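Local coordinates for protein OBody AM3L15 (Pyrobaculum aerophilum, PDB 4GN5) that is an engineered OB-fold binding protein, built on a nucleic-acid-binding domain and probably selected to recognise the protein partner it contacts here, at residues A[11-15]-A[93-97]; A[23-28]-A[39-45]; A[74-80]-A[99-105]. All blocks are in the same frame, centred on the assembly; numbering follows the deposited sequence.

How the interactions relate
The three contacts sample one OB-fold barrel. Interaction 2 holds the kinked first strand against strand 36-42, and its centre lies about 10 Å from that of interaction 3, which pairs strand 75-83 with strand 100-103. The two are joined by backbone: Val27 N lies 2.8 Å from Asp74 O, and Val23 O lies 2.8 Å from Ile78 N, both probable hydrogen bonds. Interaction 1, centred about 14 Å from interaction 2 and 17 Å from interaction 3, meets them through apolar atoms, with Ile12 CG1 4.0 Å from Val23 CG1 and Ile96 CG2 3.8 Å from Gly80 CA. Residues of interactions 1 and 2 also touch the bound partner chain.

Interaction 1 of 3, residues A[11-15]-A[93-97]; sequences EITPN and GVEIF
The Thr13-Pro14 peptide bond turns one face to Val94, whose CG1 methyl stands almost directly above the carbonyl carbon, 3.4 Å from Thr13 C. The same methyl lies over the adjoining side of the Pro14 ring, 3.8 Å from Pro14 CD. Gly93 O approaches the ring from that side too, 3.6 Å from Pro14 CG, so segment 93-97 meets the peptide and the ring on one face and sends no atom to the other. Val94 was modelled in two conformers; its branch contacts are certain only for the one described and doubtful for the other. In it CG1 is anti to the carbonyl carbon (chi1 -69°), which carries that methyl over the peptide and leaves CG2 for Ile12. CG2 comes 3.9 Å from Ile12 CG2, the two side chains crossing at about a right angle, and also packs 3.7 Å from Ile12 O.

The place in the fold follows from the outer neighbours. Ile12 belongs to the segment leading into strand 20-24 of the OB-fold barrel and packs on Val21, Val23 and Val82, so it is buried against strands 20-24 and 75-83. Ile96, on strand 95-98, points inward to the same region and also touches Val21 and Val50. Its extended side chain (chi2 166°) brings CD1 to 4.0 Å from Ile12 CG2, again nearly at a right angle. The contact is wholly van der Waals. Between Val94 and Ile96, Glu95 points away from segment 11-15, and its OE1 pairs outside both segments, in a salt bridge with a basic side chain of the neighbouring protein chain.

Interaction 2 of 3, residues A[23-28]-A[39-45]; sequences VAGWVA and VKVSDRE
The first strand of an OB-fold characteristically bends sharply so that it serves two sheets, and here the corner falls at Gly25. Strand 20-24 runs beside strand 75-83, whereas 26-32 forms a hairpin with 36-42. Glycine suits the corner sterically: Gly25 CA already lies 3.1 Å from Ser42 O in a CA-H...O contact, and a beta carbon there would collide with that oxygen.

Beyond the bend the pairing is antiparallel. Trp26 and Ser42 form a hydrogen-bonded pair, with Trp26 N 2.7 Å from Ser42 O and Ser42 N 3.1 Å from Trp26 O. Ala28 N then binds Lys40 O at 2.8 Å, and the intervening Val27 and Val41 are a non-hydrogen-bonded pair. On the face of Val27 and Val41, Val27 CG2 meets Val39 CG2 at 3.8 Å; Val41 also packs on Val50, Val52 and Ile78 in the barrel interior.

The other face carries the Trp26 indole. With CG between the backbone N and the carbonyl carbon (chi1 59°), the ring folds back over segment 39-45. Ser42 O stands 3.3 Å above one face, offset toward the rim, and Ser42 CB packs against CE2. Glu45 N lies at the ring edge, in plane. The Glu45 carboxylate plane is turned only 11° from the indole, and Glu45 OE1 comes 3.4 Å from Trp26 CH2. The hydroxyl of Ser42 is hydrogen-bonded to Ala48 O, while the Lys40 ammonium reaches a backbone group of the neighbouring protein chain.

On the 23-24 side of the corner a water links the segments: it accepts from Ala24 N and lies 3.0 Å from Asp43 OD2, to which it can donate, while Asp43 OD1 is hydrogen-bonded to Thr9 OG1.

Interaction 3 of 3, residues A[74-80]-A[99-105]; sequences DVVVIKG and SEIWILN
Ile78 and Ile101 lie side by side and point the same way, Ile78 CG1 resting 4.0 Å from Ile101 CG2. Val76 and Ile103 occupy the same face, with CG1 of each 4.4 Å apart. On the reverse face Val77 CG2 rests against the forked end of Leu104, 4.0 Å from Leu104 CD2.

The strands beneath form an antiparallel ladder, 173° between their directions, in which Val77 and Trp102 exchange two backbone bonds, with a classic beta bulge toward each end. Leu104 and Asn105 both face Val75, the bond from Asn105 N being weak; Ser99 and Glu100 both face Lys79, whose O accepts from Ser99 N at 2.8 Å and Glu100 N at 3.2 Å.

At the polar edge, Lys79 bends at chi3 (-79°) to bring NZ 2.8 Å from Glu100 OE2, approaching from above the carboxylate plane in a salt bridge. Glu100 OE1 accepts from Trp102 NE1 at 2.8 Å on its anti side, so the carboxylate is gripped at both oxygens. An alanine at Glu100 is likely to leave the Lys79 ammonium without its counter-charge here and the indole N-H without its acceptor.

Strand 20-24 flanks strand 75-83 on its other side, Val77 packing on Val22 and Ala24, while helix 61-67 covers Ile101 and Ile103 through Val66.

Interaction 1 of 3, residues A[11-15]-A[93-97]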
loop_
_atom_site.group_PDB
_atom_site.type_symbol
_atom_site.label_atom_id
_atom_site.label_comp_id
_atom_site.label_asym_id
_atom_site.label_seq_id
_atom_site.Cartn_x
_atom_site.Cartn_y
_atom_site.Cartn_z
ATOM N N GLU A 11 -12.063 0.715 -19.574
ATOM C CA GLU A 11 -11.251 0.250 -20.722
ATOM C C GLU A 11 -9.803 -0.065 -20.337
ATOM O O GLU A 11 -9.057 -0.503 -21.187
ATOM C CB GLU A 11 -11.266 1.256 -21.895
ATOM C CG GLU A 11 -12.678 1.350 -22.545
ATOM C CD GLU A 11 -12.798 2.460 -23.547
ATOM O OE1 GLU A 11 -12.205 3.570 -23.362
ATOM O OE2 GLU A 11 -13.505 2.195 -24.547
ATOM N N ILE A 12 -9.406 0.164 -19.091
ATOM C CA ILE A 12 -8.079 -0.221 -18.658
ATOM C C ILE A 12 -8.082 -1.730 -18.372
ATOM O O ILE A 12 -8.538 -2.160 -17.328
ATOM C CB ILE A 12 -7.558 0.621 -17.469
ATOM C CG1 ILE A 12 -7.658 2.132 -17.783
ATOM C CG2 ILE A 12 -6.040 0.237 -17.168
ATOM C CD1 ILE A 12 -6.884 2.565 -19.111
ATOM N N THR A 13 -7.588 -2.504 -19.340
ATOM C CA THR A 13 -7.586 -3.976 -19.301
ATOM C C THR A 13 -6.149 -4.549 -19.495
ATOM O O THR A 13 -5.223 -3.815 -19.889
ATOM C CB THR A 13 -8.482 -4.533 -20.438
ATOM O OG1 THR A 13 -7.998 -4.013 -21.679
ATOM C CG2 THR A 13 -9.884 -4.053 -20.335
ATOM N N PRO A 14 -5.945 -5.842 -19.173
ATOM C CA PRO A 14 -4.585 -6.377 -19.298
ATOM C C PRO A 14 -3.983 -6.242 -20.731
ATOM O O PRO A 14 -2.751 -6.038 -20.850
ATOM C CB PRO A 14 -4.749 -7.853 -18.873
ATOM C CG PRO A 14 -5.799 -7.739 -17.770
ATOM C CD PRO A 14 -6.799 -6.707 -18.331
ATOM N N ASN A 15 -4.833 -6.236 -21.752
ATOM C CA ASN A 15 -4.421 -6.023 -23.135
ATOM C C ASN A 15 -3.623 -4.770 -23.364
ATOM O O ASN A 15 -2.841 -4.677 -24.303
ATOM C CB ASN A 15 -5.638 -6.023 -24.037
ATOM C CG ASN A 15 -5.284 -6.121 -25.491
ATOM O OD1 ASN A 15 -4.559 -7.019 -25.909
ATOM N ND2 ASN A 15 -5.805 -5.210 -26.288
ATOM N N GLY A 93 -5.831 -6.985 -11.487
ATOM C CA GLY A 93 -5.920 -7.200 -12.955
ATOM C C GLY A 93 -5.056 -6.203 -13.766
ATOM O O GLY A 93 -4.337 -6.572 -14.735
ATOM N N VAL A 94 -5.092 -4.950 -13.345
ATOM C CA VAL A 94 -4.289 -3.911 -13.915
ATOM C C VAL A 94 -3.716 -3.029 -12.801
ATOM O O VAL A 94 -4.294 -2.957 -11.662
ATOM C CB VAL A 94 -5.102 -3.050 -14.968
ATOM C CG1 VAL A 94 -5.453 -3.869 -16.271
ATOM C CG2 VAL A 94 -6.426 -2.445 -14.354
ATOM N N GLU A 95 -2.658 -2.302 -13.148
ATOM C CA GLU A 95 -2.073 -1.238 -12.324
ATOM C C GLU A 95 -1.651 -0.175 -13.332
ATOM O O GLU A 95 -1.303 -0.507 -14.470
ATOM C CB GLU A 95 -0.781 -1.743 -11.606
ATOM C CG GLU A 95 -1.036 -3.040 -10.775
ATOM C CD GLU A 95 0.200 -3.540 -10.009
ATOM O OE1 GLU A 95 0.036 -4.285 -9.040
ATOM O OE2 GLU A 95 1.327 -3.235 -10.415
ATOM N N ILE A 96 -1.683 1.094 -12.927
ATOM C CA ILE A 96 -1.187 2.193 -13.756
ATOM C C ILE A 96 -0.034 2.807 -12.969
ATOM O O ILE A 96 -0.207 3.193 -11.796
ATOM C CB ILE A 96 -2.283 3.269 -14.106
ATOM C CG1 ILE A 96 -3.340 2.684 -15.072
ATOM C CG2 ILE A 96 -1.597 4.509 -14.709
ATOM C CD1 ILE A 96 -4.636 3.485 -15.260
ATOM N N PHE A 97 1.135 2.848 -13.604
ATOM C CA PHE A 97 2.261 3.602 -13.090
ATOM C C PHE A 97 2.356 4.988 -13.740
ATOM O O PHE A 97 2.667 5.110 -14.941
ATOM C CB PHE A 97 3.584 2.760 -13.168
ATOM C CG PHE A 97 3.618 1.635 -12.184
ATOM C CD1 PHE A 97 4.150 1.824 -10.896
ATOM C CD2 PHE A 97 3.063 0.401 -12.485
ATOM C CE1 PHE A 97 4.161 0.836 -9.982
ATOM C CE2 PHE A 97 3.072 -0.629 -11.554
ATOM C CZ PHE A 97 3.629 -0.432 -10.293
#

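Interaction 2 of 3, residues A[23-28]-A[39-45]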
loop_
_atom_site.group_PDB
_atom_site.type_symbol
_atom_site.label_atom_id
_atom_site.label_comp_id
_atom_site.label_asym_id
_atom_site.label_seq_id
_atom_site.Cartn_x
_atom_site.Cartn_y
_atom_site.Cartn_z
ATOM N N VAL A 23 -6.062 8.715 -18.113
ATOM C CA VAL A 23 -7.380 8.602 -17.515
ATOM C C VAL A 23 -7.758 9.929 -16.867
ATOM O O VAL A 23 -6.890 10.721 -16.493
ATOM C CB VAL A 23 -7.516 7.404 -16.509
ATOM C CG1 VAL A 23 -7.324 6.092 -17.233
ATOM C CG2 VAL A 23 -6.503 7.531 -15.346
ATOM N N ALA A 24 -9.063 10.157 -16.773
ATOM C CA ALA A 24 -9.652 11.399 -16.254
ATOM C C ALA A 24 -10.943 11.036 -15.493
ATOM O O ALA A 24 -11.804 10.353 -16.023
ATOM C CB ALA A 24 -9.946 12.361 -17.403
ATOM N N GLY A 25 -11.095 11.510 -14.267
ATOM C CA GLY A 25 -12.295 11.133 -13.512
ATOM C C GLY A 25 -12.082 11.706 -12.132
ATOM O O GLY A 25 -11.305 12.669 -11.977
ATOM N N TRP A 26 -12.758 11.165 -11.134
ATOM C CA TRP A 26 -12.536 11.663 -9.800
ATOM C C TRP A 26 -11.721 10.696 -8.959
ATOM O O TRP A 26 -11.576 9.509 -9.296
ATOM C CB TRP A 26 -13.856 12.013 -9.094
ATOM C CG TRP A 26 -14.799 10.851 -8.980
ATOM C CD1 TRP A 26 -14.929 9.971 -7.911
ATOM C CD2 TRP A 26 -15.719 10.411 -9.993
ATOM N NE1 TRP A 26 -15.892 9.005 -8.233
ATOM C CE2 TRP A 26 -16.405 9.274 -9.477
ATOM C CE3 TRP A 26 -16.090 10.919 -11.262
ATOM C CZ2 TRP A 26 -17.423 8.618 -10.195
ATOM C CZ3 TRP A 26 -17.126 10.275 -11.970
ATOM C CH2 TRP A 26 -17.760 9.118 -11.436
ATOM N N VAL A 27 -11.236 11.201 -7.827
ATOM C CA VAL A 27 -10.497 10.331 -6.898
ATOM C C VAL A 27 -11.507 9.517 -6.106
ATOM O O VAL A 27 -12.268 10.079 -5.329
ATOM C CB VAL A 27 -9.505 11.119 -6.011
ATOM C CG1 VAL A 27 -9.012 10.206 -4.882
ATOM C CG2 VAL A 27 -8.311 11.652 -6.907
ATOM N N ALA A 28 -11.565 8.209 -6.373
ATOM C CA ALA A 28 -12.507 7.309 -5.666
ATOM C C ALA A 28 -11.925 6.855 -4.322
ATOM O O ALA A 28 -12.669 6.502 -3.402
ATOM C CB ALA A 28 -12.769 6.056 -6.516
ATOM N N VAL A 39 -3.795 5.772 -5.697
ATOM C CA VAL A 39 -4.978 6.558 -5.943
ATOM C C VAL A 39 -5.809 5.763 -6.975
ATOM O O VAL A 39 -5.276 5.308 -8.026
ATOM C CB VAL A 39 -4.641 8.022 -6.397
ATOM C CG1 VAL A 39 -3.523 8.027 -7.354
ATOM C CG2 VAL A 39 -5.881 8.740 -7.067
ATOM N N LYS A 40 -7.090 5.558 -6.646
ATOM C CA LYS A 40 -8.009 4.867 -7.537
ATOM C C LYS A 40 -8.913 5.908 -8.221
ATOM O O LYS A 40 -9.414 6.798 -7.546
ATOM C CB LYS A 40 -8.834 3.882 -6.738
ATOM C CG LYS A 40 -8.006 2.938 -5.915
ATOM C CD LYS A 40 -8.895 1.759 -5.456
ATOM C CE LYS A 40 -8.004 0.934 -4.540
ATOM N NZ LYS A 40 -8.683 -0.328 -4.213
ATOM N N VAL A 41 -9.100 5.781 -9.534
ATOM C CA VAL A 41 -9.833 6.778 -10.367
ATOM C C VAL A 41 -11.090 6.155 -10.900
ATOM O O VAL A 41 -11.064 5.046 -11.449
ATOM C CB VAL A 41 -8.991 7.273 -11.615
ATOM C CG1 VAL A 41 -9.753 8.350 -12.454
ATOM C CG2 VAL A 41 -7.716 7.857 -11.125
ATOM N N SER A 42 -12.193 6.892 -10.766
ATOM C CA SER A 42 -13.433 6.470 -11.361
ATOM C C SER A 42 -13.911 7.573 -12.280
ATOM O O SER A 42 -13.655 8.748 -12.026
ATOM C CB SER A 42 -14.486 6.175 -10.283
ATOM O OG SER A 42 -14.056 5.049 -9.505
ATOM N N ASP A 43 -14.578 7.162 -13.361
ATOM C CA ASP A 43 -15.262 8.113 -14.205
ATOM C C ASP A 43 -16.723 7.777 -14.527
ATOM O O ASP A 43 -17.380 8.489 -15.308
ATOM C CB ASP A 43 -14.476 8.290 -15.493
ATOM C CG ASP A 43 -14.209 6.978 -16.196
ATOM O OD1 ASP A 43 -14.774 5.903 -15.852
ATOM O OD2 ASP A 43 -13.422 7.068 -17.129
ATOM N N ARG A 44 -17.221 6.712 -13.924
ATOM C CA ARG A 44 -18.593 6.314 -14.140
ATOM C C ARG A 44 -19.182 5.978 -12.766
ATOM O O ARG A 44 -18.500 5.341 -11.923
ATOM C CB ARG A 44 -18.607 5.108 -15.076
ATOM C CG ARG A 44 -19.978 4.695 -15.445
ATOM C CD ARG A 44 -20.017 3.592 -16.462
ATOM N NE ARG A 44 -21.423 3.202 -16.591
ATOM C CZ ARG A 44 -21.905 1.986 -16.345
ATOM N NH1 ARG A 44 -23.211 1.771 -16.501
ATOM N NH2 ARG A 44 -21.074 0.968 -16.000
ATOM N N GLU A 45 -20.415 6.414 -12.503
ATOM C CA GLU A 45 -21.016 6.114 -11.207
ATOM C C GLU A 45 -21.216 4.597 -11.004
ATOM O O GLU A 45 -21.760 3.938 -11.901
ATOM C CB GLU A 45 -22.376 6.815 -11.044
ATOM C CG GLU A 45 -22.322 8.339 -11.265
ATOM C CD GLU A 45 -21.471 9.063 -10.242
ATOM O OE1 GLU A 45 -20.896 10.102 -10.644
ATOM O OE2 GLU A 45 -21.386 8.632 -9.060
HETATM O O HOH W 1 -10.608 8.025 -17.703
#

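Interaction 3 of 3, residues A[74-80]-A[99-105]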
loop_
_atom_site.group_PDB
_atom_site.type_symbol
_atom_site.label_atom_id
_atom_site.label_comp_id
_atom_site.label_asym_id
_atom_site.label_seq_id
_atom_site.Cartn_x
_atom_site.Cartn_y
_atom_site.Cartn_z
ATOM N N ASP A 74 -11.638 14.729 -5.791
ATOM C CA ASP A 74 -10.904 15.695 -6.638
ATOM C C ASP A 74 -11.002 15.157 -8.075
ATOM O O ASP A 74 -11.034 13.932 -8.302
ATOM C CB ASP A 74 -9.393 15.836 -6.260
ATOM C CG ASP A 74 -9.138 16.651 -4.942
ATOM O OD1 ASP A 74 -10.040 17.350 -4.430
ATOM O OD2 ASP A 74 -7.993 16.576 -4.420
ATOM N N VAL A 75 -11.072 16.057 -9.040
ATOM C CA VAL A 75 -11.140 15.675 -10.431
ATOM C C VAL A 75 -9.694 15.761 -10.897
ATOM O O VAL A 75 -9.008 16.791 -10.662
ATOM C CB VAL A 75 -12.061 16.620 -11.253
ATOM C CG1 VAL A 75 -12.043 16.267 -12.761
ATOM C CG2 VAL A 75 -13.466 16.578 -10.736
ATOM N N VAL A 76 -9.249 14.690 -11.549
ATOM C CA VAL A 76 -7.869 14.508 -11.969
ATOM C C VAL A 76 -7.751 13.998 -13.401
ATOM O O VAL A 76 -8.714 13.471 -13.964
ATOM C CB VAL A 76 -7.079 13.539 -11.044
ATOM C CG1 VAL A 76 -7.120 14.030 -9.632
ATOM C CG2 VAL A 76 -7.631 12.049 -11.150
ATOM N N VAL A 77 -6.556 14.199 -13.987
ATOM C CA VAL A 77 -6.149 13.623 -15.258
ATOM C C VAL A 77 -4.785 13.026 -14.944
ATOM O O VAL A 77 -3.893 13.719 -14.386
ATOM C CB VAL A 77 -6.054 14.684 -16.344
ATOM C CG1 VAL A 77 -5.408 14.125 -17.608
ATOM C CG2 VAL A 77 -7.455 15.223 -16.678
ATOM N N ILE A 78 -4.629 11.744 -15.264
ATOM C CA ILE A 78 -3.391 11.005 -14.901
ATOM C C ILE A 78 -2.908 10.263 -16.104
ATOM O O ILE A 78 -3.651 9.489 -16.731
ATOM C CB ILE A 78 -3.589 9.995 -13.767
ATOM C CG1 ILE A 78 -3.917 10.746 -12.459
ATOM C CG2 ILE A 78 -2.276 9.118 -13.582
ATOM C CD1 ILE A 78 -4.086 9.797 -11.194
ATOM N N LYS A 79 -1.664 10.523 -16.449
ATOM C CA LYS A 79 -1.024 9.835 -17.560
ATOM C C LYS A 79 -0.095 8.773 -17.006
ATOM O O LYS A 79 0.642 9.047 -16.092
ATOM C CB LYS A 79 -0.243 10.819 -18.445
ATOM C CG LYS A 79 0.327 10.208 -19.689
ATOM C CD LYS A 79 1.329 11.120 -20.313
ATOM C CE LYS A 79 0.709 12.231 -21.091
ATOM N NZ LYS A 79 1.708 13.170 -21.657
ATOM N N GLY A 80 -0.148 7.585 -17.578
ATOM C CA GLY A 80 0.646 6.497 -16.991
ATOM C C GLY A 80 0.768 5.296 -17.891
ATOM O O GLY A 80 0.160 5.269 -18.961
ATOM N N SER A 99 3.167 8.877 -14.909
ATOM C CA SER A 99 4.200 9.854 -15.165
ATOM C C SER A 99 3.689 11.286 -14.956
ATOM O O SER A 99 4.486 12.202 -14.685
ATOM C CB SER A 99 4.727 9.682 -16.568
ATOM O OG SER A 99 3.734 10.035 -17.485
ATOM N N GLU A 100 2.384 11.504 -15.091
ATOM C CA GLU A 100 1.826 12.832 -14.789
ATOM C C GLU A 100 0.552 12.706 -13.966
ATOM O O GLU A 100 -0.289 11.855 -14.253
ATOM C CB GLU A 100 1.527 13.630 -16.038
ATOM C CG GLU A 100 2.648 13.700 -17.033
ATOM C CD GLU A 100 2.201 14.232 -18.393
ATOM O OE1 GLU A 100 1.084 14.790 -18.515
ATOM O OE2 GLU A 100 2.992 14.100 -19.354
ATOM N N ILE A 101 0.439 13.503 -12.909
ATOM C CA ILE A 101 -0.848 13.616 -12.231
ATOM C C ILE A 101 -1.258 15.073 -12.207
ATOM O O ILE A 101 -0.569 15.886 -11.597
ATOM C CB ILE A 101 -0.789 13.070 -10.792
ATOM C CG1 ILE A 101 -0.374 11.588 -10.791
ATOM C CG2 ILE A 101 -2.142 13.352 -10.060
ATOM C CD1 ILE A 101 -0.120 10.959 -9.354
ATOM N N TRP A 102 -2.382 15.392 -12.824
ATOM C CA TRP A 102 -2.890 16.748 -12.857
ATOM C C TRP A 102 -4.157 16.922 -12.020
ATOM O O TRP A 102 -5.053 16.133 -12.131
ATOM C CB TRP A 102 -3.190 17.127 -14.297
ATOM C CG TRP A 102 -2.088 17.008 -15.302
ATOM C CD1 TRP A 102 -1.733 15.916 -16.013
ATOM C CD2 TRP A 102 -1.252 18.069 -15.762
ATOM N NE1 TRP A 102 -0.712 16.214 -16.862
ATOM C CE2 TRP A 102 -0.401 17.535 -16.728
ATOM C CE3 TRP A 102 -1.144 19.421 -15.442
ATOM C CZ2 TRP A 102 0.534 18.301 -17.377
ATOM C CZ3 TRP A 102 -0.226 20.172 -16.078
ATOM C CH2 TRP A 102 0.611 19.615 -17.037
ATOM N N ILE A 103 -4.234 17.936 -11.191
ATOM C CA ILE A 103 -5.454 18.184 -10.475
ATOM C C ILE A 103 -6.270 19.314 -11.104
ATOM O O ILE A 103 -5.896 20.476 -11.027
ATOM C CB ILE A 103 -5.172 18.468 -9.028
ATOM C CG1 ILE A 103 -4.396 17.298 -8.442
ATOM C CG2 ILE A 103 -6.435 18.675 -8.292
ATOM C CD1 ILE A 103 -3.516 17.625 -7.362
ATOM N N LEU A 104 -7.386 18.953 -11.707
ATOM C CA LEU A 104 -8.250 19.912 -12.382
ATOM C C LEU A 104 -9.069 20.759 -11.412
ATOM O O LEU A 104 -9.073 21.964 -11.539
ATOM C CB LEU A 104 -9.163 19.258 -13.386
ATOM C CG LEU A 104 -8.592 18.408 -14.500
ATOM C CD1 LEU A 104 -9.368 18.610 -15.687
ATOM C CD2 LEU A 104 -7.171 18.723 -14.760
ATOM N N ASN A 105 -9.725 20.110 -10.484
ATOM C CA ASN A 105 -10.242 20.791 -9.366
ATOM C C ASN A 105 -10.276 20.016 -8.093
ATOM O O ASN A 105 -10.534 18.830 -8.068
ATOM C CB ASN A 105 -11.501 21.609 -9.643
ATOM C CG ASN A 105 -12.692 20.789 -9.919
ATOM O OD1 ASN A 105 -13.652 20.812 -9.174
ATOM N ND2 ASN A 105 -12.666 20.096 -11.000
#